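Local atomic coordinates of hepatocyte growth factor-regulated tyrosine kinase substrate (Drosophila melanogaster, PDB entry 1DVP), a protein that helps endosomal membranes invaginate into multivesicular bodies, binds ubiquitin and phosphatidylinositol, and damps receptor tyrosine kinase signalling by promoting degradation of the active receptors. Residues Asn42-Ile47 against Leu64-Ile69; Ser58-Leu63 against His99-Gln104; Lys105-Val110 against His138-Leu143. One frame throughout, in Å; residues are numbered along the deposited sequence.

How the contacts relate
All three contacts lie in the VHS domain, the right-handed superhelix of eight helices at the N-terminal end of this chain, away from the two zinc sites of the FYVE finger. Contact 1 joins helix 40-51 to helix 56-72. Contact 2 carries helix 56-72 on to helix 100-116, with its centre about 13 Å from that of contact 1. Contact 3, its centre about 12 Å from that of contact 2 and about 18 Å from that of contact 1, lays the segment 138-143 on helix 100-116. Contacts 1 and 2 alternate along the chain, whereas contact 3 follows both. E67 of contact 1 and K105 of contact 3 form a salt bridge that ties the shared helices together.

Contact 1 (Asn42-Ile47 against Leu64-Ile69); sequences NAFAAI and LVLESI
I47 of helix 40-51 meets V65, L66 and I69 of helix 56-72; the two helices are neighbours in the VHS superhelix and run nearly antiparallel. The short segments cross at -159°, with their axes 10.8 Å apart, so the space between them is bridged by side chains and no hydrogen bond passes across. I47 carries most of the contact. Its CB points toward the opposite helix, and the two branches then part. CG2 goes to L66 and lies 4.1 Å from L66 CG. CG1 takes the other course, anti to the carbonyl carbon (chi1 -74°), and comes within 4.1 Å of V65 CG1. Beyond it, CD1 continues the extended chain and is received by two residues one helical turn apart: it lies 3.8 Å from V65 CG1 and also meets the end of I69. V65 and L66 are thus touched by separate branches of one isoleucine.

L66 has a second neighbour in F44, three residues before I47 on the same helix. The phenyl ring approaches obliquely, its CE1 4.2 Å from L66 CG, so the leucine is touched by both F44 and I47. F90 of helix 84-96 touches both F44 and L66 and extends this apolar patch. L10 of helix 5-14 packs on V65, and I33 of helix 23-34 on I69, so the touching residues are buried. The tightest point is where I47 and I69 reach toward each other tip to tip: I69 holds its CG1 between the backbone N and the carbonyl carbon (chi1 64°), and its CD1 ends 3.5 Å from I47 CD1, closer than usual for two methyl groups.

Contact 2 (Ser58-Leu63 against His99-Gln104); sequences SSCYSL and HENVRQ
V102 sets both of its methyl groups against S59, one turn of helix 100-116 meeting one turn of helix 56-72. The serine OG lies 3.4 Å from V102 CG1 and 3.5 Å from V102 CG2, so the hydroxyl oxygen is touched by the two branches of the valine together. The first torsion of S59 places OG there, anti to the backbone N (chi1 169°), and the same oxygen is hydrogen-bonded to M51 O at the end of helix 40-51. It can therefore sit against hydrocarbon although it is buried.

L63, one turn further along, crosses V102 at about a right angle. Its CD1 is 3.9 Å from V102 CG1 and also reaches the backbone, 3.5 Å from V102 O. An alanine in place of V102 would probably leave S59 OG and L63 CD1 without the methyl groups they now rest on, opening a gap between the two helices.

The backbones come closest at C60 and V102, CA to CA 5.1 Å. The thiol side chain of C60 faces N101, whose CG lies between the backbone N and the carbonyl carbon (chi1 74°). N101 ND2 comes 3.5 Å from C60 CB, a plain contact, while the same nitrogen makes a weak hydrogen bond to P56 O just before the segment. F93 of helix 84-96 also touches both S59 and V102.

The short segments run almost parallel, at 12°, and their axes stand 9.1 Å apart. Parallel packing of helices that are not consecutive in sequence, with another helix against the pair, is in keeping with the right-handed superhelix of the VHS domain.

Contact 3 (Lys105-Val110 against His138-Leu143); sequences KMLELV and HTFPEL
L107 is the bump of this contact, and H138, F140 and P141 line the hollow that receives it. Its CG stands over one face of the F140 ring, displaced toward the rim, 4.1 Å from the ring centroid and 20° off the normal, a CH-pi contact. CD1 lies past the rim, 3.8 Å from F140 CE2 and equally near CZ, while CD2 turns to the other end of the hollow and lies 3.9 Å from T139 O. There it also approaches the imidazole of H138, whose NE2 is hydrogen-bonded to E95 OE1.

The ring in turn fits against the helix. Its CD2 and CE2 sit against the L107 carbonyl, CE2 3.1 Å from L107 O. V110 CG1, anti to its backbone N (chi1 163°), lies 4.1 Å from F140 CE2. P141 adds to the wall of the hollow: its CD is 4.1 Å from L107 CB, and its CG rests against E108 CB at 4.0 Å.

M130 and L133 of helix 125-135 also touch F140, so the ring is wedged between that helix and helix 100-116. The extended segment that follows helix 125-135, the eighth helix of the VHS domain, thus folds back, packing on helix 100-116 of the VHS superhelix.

Contact 1 (Asn42-Ile47 against Leu64-Ile69)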
loop_
_atom_site.group_PDB
_atom_site.type_symbol
_atom_site.label_atom_id
_atom_site.label_comp_id
_atom_site.label_asym_id
_atom_site.label_seq_id
_atom_site.Cartn_x
_atom_site.Cartn_y
_atom_site.Cartn_z
ATOM N N ASN A 42 -36.894 5.772 -2.120
ATOM C CA ASN A 42 -36.992 5.815 -3.569
ATOM C C ASN A 42 -36.037 4.782 -4.205
ATOM O O ASN A 42 -36.386 4.110 -5.184
ATOM C CB ASN A 42 -36.699 7.247 -4.067
ATOM C CG ASN A 42 -37.891 8.200 -3.853
ATOM O OD1 ASN A 42 -37.748 9.430 -3.917
ATOM N ND2 ASN A 42 -39.053 7.634 -3.595
ATOM N N ALA A 43 -34.841 4.649 -3.643
ATOM C CA ALA A 43 -33.884 3.682 -4.178
ATOM C C ALA A 43 -34.417 2.272 -4.048
ATOM O O ALA A 43 -34.379 1.498 -5.009
ATOM C CB ALA A 43 -32.583 3.782 -3.470
ATOM N N PHE A 44 -34.935 1.943 -2.868
ATOM C CA PHE A 44 -35.435 0.603 -2.643
ATOM C C PHE A 44 -36.647 0.220 -3.480
ATOM O O PHE A 44 -36.803 -0.955 -3.825
ATOM C CB PHE A 44 -35.732 0.375 -1.161
ATOM C CG PHE A 44 -36.075 -1.047 -0.837
ATOM C CD1 PHE A 44 -35.349 -2.088 -1.398
ATOM C CD2 PHE A 44 -37.096 -1.353 0.067
ATOM C CE1 PHE A 44 -35.624 -3.400 -1.064
ATOM C CE2 PHE A 44 -37.376 -2.674 0.408
ATOM C CZ PHE A 44 -36.636 -3.700 -0.162
ATOM N N ALA A 45 -37.486 1.203 -3.807
ATOM C CA ALA A 45 -38.693 0.984 -4.609
ATOM C C ALA A 45 -38.276 0.741 -6.047
ATOM O O ALA A 45 -38.813 -0.132 -6.737
ATOM C CB ALA A 45 -39.628 2.232 -4.522
ATOM N N ALA A 46 -37.314 1.521 -6.514
ATOM C CA ALA A 46 -36.821 1.336 -7.869
ATOM C C ALA A 46 -36.129 -0.042 -7.909
ATOM O O ALA A 46 -36.230 -0.768 -8.895
ATOM C CB ALA A 46 -35.839 2.469 -8.247
ATOM N N ILE A 47 -35.447 -0.418 -6.829
ATOM C CA ILE A 47 -34.785 -1.715 -6.794
ATOM C C ILE A 47 -35.836 -2.827 -6.853
ATOM O O ILE A 47 -35.686 -3.805 -7.568
ATOM C CB ILE A 47 -33.912 -1.879 -5.527
ATOM C CG1 ILE A 47 -32.633 -1.038 -5.672
ATOM C CG2 ILE A 47 -33.511 -3.336 -5.328
ATOM C CD1 ILE A 47 -31.723 -1.052 -4.441
ATOM N N LEU A 64 -28.077 -8.109 -6.325
ATOM C CA LEU A 64 -26.693 -7.745 -6.056
ATOM C C LEU A 64 -26.670 -6.244 -5.679
ATOM O O LEU A 64 -25.974 -5.840 -4.743
ATOM C CB LEU A 64 -25.844 -7.993 -7.312
ATOM C CG LEU A 64 -24.368 -7.626 -7.165
ATOM C CD1 LEU A 64 -23.728 -8.367 -5.971
ATOM C CD2 LEU A 64 -23.637 -7.945 -8.448
ATOM N N VAL A 65 -27.434 -5.416 -6.396
ATOM C CA VAL A 65 -27.477 -3.995 -6.074
ATOM C C VAL A 65 -27.968 -3.856 -4.628
ATOM O O VAL A 65 -27.425 -3.091 -3.833
ATOM C CB VAL A 65 -28.419 -3.214 -7.063
ATOM C CG1 VAL A 65 -28.650 -1.755 -6.584
ATOM C CG2 VAL A 65 -27.797 -3.225 -8.453
ATOM N N LEU A 66 -29.001 -4.617 -4.295
ATOM C CA LEU A 66 -29.569 -4.596 -2.952
ATOM C C LEU A 66 -28.554 -5.013 -1.883
ATOM O O LEU A 66 -28.444 -4.384 -0.849
ATOM C CB LEU A 66 -30.783 -5.534 -2.910
ATOM C CG LEU A 66 -31.977 -5.139 -2.015
ATOM C CD1 LEU A 66 -32.754 -6.439 -1.714
ATOM C CD2 LEU A 66 -31.555 -4.417 -0.714
ATOM N N GLU A 67 -27.809 -6.076 -2.131
ATOM C CA GLU A 67 -26.802 -6.536 -1.187
ATOM C C GLU A 67 -25.792 -5.412 -0.898
ATOM O O GLU A 67 -25.373 -5.198 0.244
ATOM C CB GLU A 67 -26.092 -7.746 -1.769
ATOM C CG GLU A 67 -24.903 -8.299 -0.950
ATOM C CD GLU A 67 -24.242 -9.466 -1.698
ATOM O OE1 GLU A 67 -24.798 -9.850 -2.766
ATOM O OE2 GLU A 67 -23.195 -9.990 -1.250
ATOM N N SER A 68 -25.422 -4.698 -1.961
ATOM C CA SER A 68 -24.456 -3.614 -1.881
ATOM C C SER A 68 -24.895 -2.397 -1.108
ATOM O O SER A 68 -24.090 -1.842 -0.368
ATOM C CB SER A 68 -24.024 -3.173 -3.288
ATOM O OG SER A 68 -23.420 -4.244 -3.950
ATOM N N ILE A 69 -26.134 -1.947 -1.277
ATOM C CA ILE A 69 -26.519 -0.759 -0.513
ATOM C C ILE A 69 -26.743 -1.106 0.964
ATOM O O ILE A 69 -26.511 -0.284 1.844
ATOM C CB ILE A 69 -27.775 -0.026 -1.127
ATOM C CG1 ILE A 69 -29.024 -0.918 -1.072
ATOM C CG2 ILE A 69 -27.495 0.341 -2.588
ATOM C CD1 ILE A 69 -30.333 -0.139 -1.396
#

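Contact 2 (Ser58-Leu63 against His99-Gln104)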
loop_
_atom_site.group_PDB
_atom_site.type_symbol
_atom_site.label_atom_id
_atom_site.label_comp_id
_atom_site.label_asym_id
_atom_site.label_seq_id
_atom_site.Cartn_x
_atom_site.Cartn_y
_atom_site.Cartn_z
ATOM N N SER A 58 -31.322 -9.697 -15.085
ATOM C CA SER A 58 -31.667 -8.395 -14.529
ATOM C C SER A 58 -32.195 -8.544 -13.091
ATOM O O SER A 58 -31.863 -7.757 -12.173
ATOM C CB SER A 58 -32.752 -7.712 -15.364
ATOM O OG SER A 58 -32.292 -7.393 -16.660
ATOM N N SER A 59 -33.047 -9.543 -12.897
ATOM C CA SER A 59 -33.637 -9.781 -11.586
ATOM C C SER A 59 -32.577 -10.153 -10.554
ATOM O O SER A 59 -32.594 -9.662 -9.432
ATOM C CB SER A 59 -34.690 -10.882 -11.680
ATOM O OG SER A 59 -35.092 -11.316 -10.403
ATOM N N CYS A 60 -31.638 -11.002 -10.933
ATOM C CA CYS A 60 -30.627 -11.392 -9.985
ATOM C C CYS A 60 -29.628 -10.271 -9.734
ATOM O O CYS A 60 -29.113 -10.150 -8.626
ATOM C CB CYS A 60 -29.891 -12.646 -10.454
ATOM S SG CYS A 60 -29.067 -13.452 -9.071
ATOM N N TYR A 61 -29.344 -9.482 -10.767
ATOM C CA TYR A 61 -28.438 -8.359 -10.643
ATOM C C TYR A 61 -29.007 -7.330 -9.652
ATOM O O TYR A 61 -28.252 -6.792 -8.830
ATOM C CB TYR A 61 -28.188 -7.686 -12.011
ATOM C CG TYR A 61 -27.056 -8.288 -12.829
ATOM C CD1 TYR A 61 -25.895 -8.779 -12.217
ATOM C CD2 TYR A 61 -27.131 -8.332 -14.212
ATOM C CE1 TYR A 61 -24.843 -9.308 -12.969
ATOM C CE2 TYR A 61 -26.101 -8.850 -14.987
ATOM C CZ TYR A 61 -24.957 -9.346 -14.371
ATOM O OH TYR A 61 -23.967 -9.926 -15.161
ATOM N N SER A 62 -30.322 -7.079 -9.712
ATOM C CA SER A 62 -30.935 -6.114 -8.807
ATOM C C SER A 62 -30.758 -6.597 -7.365
ATOM O O SER A 62 -30.676 -5.786 -6.472
ATOM C CB SER A 62 -32.435 -5.855 -9.131
ATOM O OG SER A 62 -33.302 -6.841 -8.588
ATOM N N LEU A 63 -30.666 -7.913 -7.154
ATOM C CA LEU A 63 -30.434 -8.454 -5.816
ATOM C C LEU A 63 -29.009 -8.105 -5.370
ATOM O O LEU A 63 -28.760 -7.868 -4.188
ATOM C CB LEU A 63 -30.639 -9.982 -5.786
ATOM C CG LEU A 63 -32.108 -10.388 -5.962
ATOM C CD1 LEU A 63 -32.267 -11.893 -5.944
ATOM C CD2 LEU A 63 -32.936 -9.756 -4.829
ATOM N N HIS A 99 -37.295 -18.111 -11.692
ATOM C CA HIS A 99 -35.868 -18.364 -11.785
ATOM C C HIS A 99 -35.276 -18.795 -10.463
ATOM O O HIS A 99 -35.352 -18.070 -9.455
ATOM C CB HIS A 99 -35.175 -17.113 -12.279
ATOM C CG HIS A 99 -36.072 -16.191 -13.039
ATOM N ND1 HIS A 99 -36.510 -16.465 -14.315
ATOM C CD2 HIS A 99 -36.585 -14.979 -12.712
ATOM C CE1 HIS A 99 -37.248 -15.456 -14.747
ATOM N NE2 HIS A 99 -37.308 -14.540 -13.793
ATOM N N GLU A 100 -34.676 -19.982 -10.489
ATOM C CA GLU A 100 -34.053 -20.589 -9.324
ATOM C C GLU A 100 -32.829 -19.781 -8.907
ATOM O O GLU A 100 -32.570 -19.617 -7.722
ATOM C CB GLU A 100 -33.633 -22.025 -9.648
ATOM C CG GLU A 100 -32.982 -22.797 -8.507
ATOM C CD GLU A 100 -33.937 -23.116 -7.382
ATOM O OE1 GLU A 100 -33.496 -23.724 -6.378
ATOM O OE2 GLU A 100 -35.130 -22.766 -7.481
ATOM N N ASN A 101 -32.080 -19.286 -9.893
ATOM C CA ASN A 101 -30.881 -18.483 -9.621
ATOM C C ASN A 101 -31.272 -17.281 -8.746
ATOM O O ASN A 101 -30.512 -16.857 -7.869
ATOM C CB ASN A 101 -30.259 -17.990 -10.940
ATOM C CG ASN A 101 -31.061 -16.865 -11.575
ATOM O OD1 ASN A 101 -32.289 -16.956 -11.688
ATOM N ND2 ASN A 101 -30.375 -15.796 -11.991
ATOM N N VAL A 102 -32.466 -16.753 -8.998
ATOM C CA VAL A 102 -32.992 -15.622 -8.249
ATOM C C VAL A 102 -33.355 -16.049 -6.827
ATOM O O VAL A 102 -33.068 -15.334 -5.856
ATOM C CB VAL A 102 -34.260 -15.054 -8.912
ATOM C CG1 VAL A 102 -34.765 -13.867 -8.113
ATOM C CG2 VAL A 102 -33.974 -14.649 -10.345
ATOM N N ARG A 103 -34.011 -17.208 -6.715
ATOM C CA ARG A 103 -34.433 -17.750 -5.426
ATOM C C ARG A 103 -33.238 -18.103 -4.517
ATOM O O ARG A 103 -33.279 -17.859 -3.296
ATOM C CB ARG A 103 -35.311 -18.989 -5.642
ATOM C CG ARG A 103 -35.403 -19.871 -4.413
ATOM C CD ARG A 103 -36.316 -21.075 -4.654
ATOM N NE ARG A 103 -37.576 -20.649 -5.250
ATOM C CZ ARG A 103 -37.882 -20.778 -6.537
ATOM N NH1 ARG A 103 -37.024 -21.336 -7.384
ATOM N NH2 ARG A 103 -39.046 -20.324 -6.978
ATOM N N GLN A 104 -32.195 -18.676 -5.120
ATOM C CA GLN A 104 -30.977 -19.041 -4.403
ATOM C C GLN A 104 -30.267 -17.800 -3.857
ATOM O O GLN A 104 -29.801 -17.788 -2.714
ATOM C CB GLN A 104 -30.009 -19.805 -5.312
ATOM C CG GLN A 104 -30.352 -21.284 -5.484
ATOM C CD GLN A 104 -30.922 -21.882 -4.212
ATOM O OE1 GLN A 104 -32.128 -21.926 -4.046
ATOM N NE2 GLN A 104 -30.059 -22.316 -3.303
#

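Contact 3 (Lys105-Val110 against His138-Leu143)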
loop_
_atom_site.group_PDB
_atom_site.type_symbol
_atom_site.label_atom_id
_atom_site.label_comp_id
_atom_site.label_asym_id
_atom_site.label_seq_id
_atom_site.Cartn_x
_atom_site.Cartn_y
_atom_site.Cartn_z
ATOM N N LYS A 105 -30.207 -16.754 -4.670
ATOM C CA LYS A 105 -29.531 -15.537 -4.251
ATOM C C LYS A 105 -30.276 -14.883 -3.102
ATOM O O LYS A 105 -29.662 -14.362 -2.172
ATOM C CB LYS A 105 -29.389 -14.564 -5.437
ATOM C CG LYS A 105 -28.651 -13.261 -5.101
ATOM C CD LYS A 105 -27.204 -13.495 -4.648
ATOM C CE LYS A 105 -26.578 -12.173 -4.156
ATOM N NZ LYS A 105 -25.123 -12.309 -3.858
ATOM N N MET A 106 -31.601 -14.923 -3.150
ATOM C CA MET A 106 -32.396 -14.311 -2.088
ATOM C C MET A 106 -32.248 -15.087 -0.776
ATOM O O MET A 106 -32.197 -14.491 0.310
ATOM C CB MET A 106 -33.865 -14.244 -2.492
ATOM C CG MET A 106 -34.754 -13.419 -1.566
ATOM S SD MET A 106 -34.383 -11.607 -1.532
ATOM C CE MET A 106 -33.375 -11.549 -0.098
ATOM N N LEU A 107 -32.182 -16.413 -0.886
ATOM C CA LEU A 107 -32.041 -17.284 0.269
ATOM C C LEU A 107 -30.708 -16.992 0.936
ATOM O O LEU A 107 -30.620 -16.899 2.153
ATOM C CB LEU A 107 -32.130 -18.755 -0.160
ATOM C CG LEU A 107 -33.374 -19.539 0.331
ATOM C CD1 LEU A 107 -34.489 -18.603 0.811
ATOM C CD2 LEU A 107 -33.860 -20.460 -0.799
ATOM N N GLU A 108 -29.669 -16.849 0.128
ATOM C CA GLU A 108 -28.338 -16.510 0.631
ATOM C C GLU A 108 -28.344 -15.146 1.370
ATOM O O GLU A 108 -27.798 -15.036 2.461
ATOM C CB GLU A 108 -27.354 -16.467 -0.554
ATOM C CG GLU A 108 -25.970 -15.834 -0.286
ATOM C CD GLU A 108 -25.331 -15.304 -1.593
ATOM O OE1 GLU A 108 -25.055 -14.089 -1.685
ATOM O OE2 GLU A 108 -25.129 -16.104 -2.540
ATOM N N LEU A 109 -28.982 -14.132 0.785
ATOM C CA LEU A 109 -29.028 -12.790 1.373
ATOM C C LEU A 109 -29.766 -12.806 2.706
ATOM O O LEU A 109 -29.312 -12.225 3.684
ATOM C CB LEU A 109 -29.686 -11.780 0.406
ATOM C CG LEU A 109 -28.928 -11.517 -0.924
ATOM C CD1 LEU A 109 -29.667 -10.481 -1.742
ATOM C CD2 LEU A 109 -27.512 -11.029 -0.675
ATOM N N VAL A 110 -30.907 -13.485 2.738
ATOM C CA VAL A 110 -31.676 -13.581 3.980
ATOM C C VAL A 110 -30.804 -14.108 5.117
ATOM O O VAL A 110 -30.829 -13.576 6.191
ATOM C CB VAL A 110 -32.859 -14.534 3.823
ATOM C CG1 VAL A 110 -33.391 -14.939 5.245
ATOM C CG2 VAL A 110 -33.944 -13.882 2.986
ATOM N N HIS A 138 -37.456 -24.997 2.864
ATOM C CA HIS A 138 -36.390 -24.381 2.073
ATOM C C HIS A 138 -35.020 -24.707 2.658
ATOM O O HIS A 138 -34.836 -24.661 3.870
ATOM C CB HIS A 138 -36.572 -22.862 2.031
ATOM C CG HIS A 138 -37.696 -22.403 1.153
ATOM N ND1 HIS A 138 -37.615 -22.407 -0.221
ATOM C CD2 HIS A 138 -38.924 -21.916 1.455
ATOM C CE1 HIS A 138 -38.744 -21.942 -0.728
ATOM N NE2 HIS A 138 -39.554 -21.635 0.267
ATOM N N THR A 139 -34.077 -25.058 1.782
ATOM C CA THR A 139 -32.694 -25.376 2.157
ATOM C C THR A 139 -31.840 -24.123 1.894
ATOM O O THR A 139 -31.955 -23.513 0.828
ATOM C CB THR A 139 -32.115 -26.542 1.294
ATOM O OG1 THR A 139 -32.837 -27.758 1.548
ATOM C CG2 THR A 139 -30.639 -26.761 1.621
ATOM N N PHE A 140 -30.989 -23.737 2.846
ATOM C CA PHE A 140 -30.162 -22.545 2.662
ATOM C C PHE A 140 -28.753 -22.866 2.206
ATOM O O PHE A 140 -28.212 -23.909 2.554
ATOM C CB PHE A 140 -30.107 -21.701 3.945
ATOM C CG PHE A 140 -31.312 -20.825 4.141
ATOM C CD1 PHE A 140 -32.510 -21.357 4.619
ATOM C CD2 PHE A 140 -31.268 -19.483 3.803
ATOM C CE1 PHE A 140 -33.642 -20.564 4.755
ATOM C CE2 PHE A 140 -32.395 -18.681 3.934
ATOM C CZ PHE A 140 -33.588 -19.223 4.412
ATOM N N PRO A 141 -28.139 -21.957 1.423
ATOM C CA PRO A 141 -26.777 -22.118 0.896
ATOM C C PRO A 141 -25.761 -22.267 2.009
ATOM O O PRO A 141 -26.089 -22.145 3.194
ATOM C CB PRO A 141 -26.552 -20.835 0.099
ATOM C CG PRO A 141 -27.973 -20.420 -0.300
ATOM C CD PRO A 141 -28.735 -20.686 0.965
ATOM N N GLU A 142 -24.520 -22.524 1.627
ATOM C CA GLU A 142 -23.464 -22.680 2.607
ATOM C C GLU A 142 -23.068 -21.334 3.182
ATOM O O GLU A 142 -22.885 -20.353 2.454
ATOM C CB GLU A 142 -22.256 -23.358 1.970
ATOM C CG GLU A 142 -22.357 -24.868 1.990
ATOM C CD GLU A 142 -21.750 -25.464 3.243
ATOM O OE1 GLU A 142 -20.548 -25.846 3.185
ATOM O OE2 GLU A 142 -22.474 -25.533 4.273
ATOM N N LEU A 143 -22.929 -21.300 4.501
ATOM C CA LEU A 143 -22.560 -20.083 5.190
ATOM C C LEU A 143 -21.105 -19.741 4.933
ATOM O O LEU A 143 -20.255 -20.621 4.833
ATOM C CB LEU A 143 -22.808 -20.243 6.690
ATOM C CG LEU A 143 -23.218 -18.983 7.457
ATOM C CD1 LEU A 143 -22.064 -18.027 7.527
ATOM C CD2 LEU A 143 -24.402 -18.326 6.789
#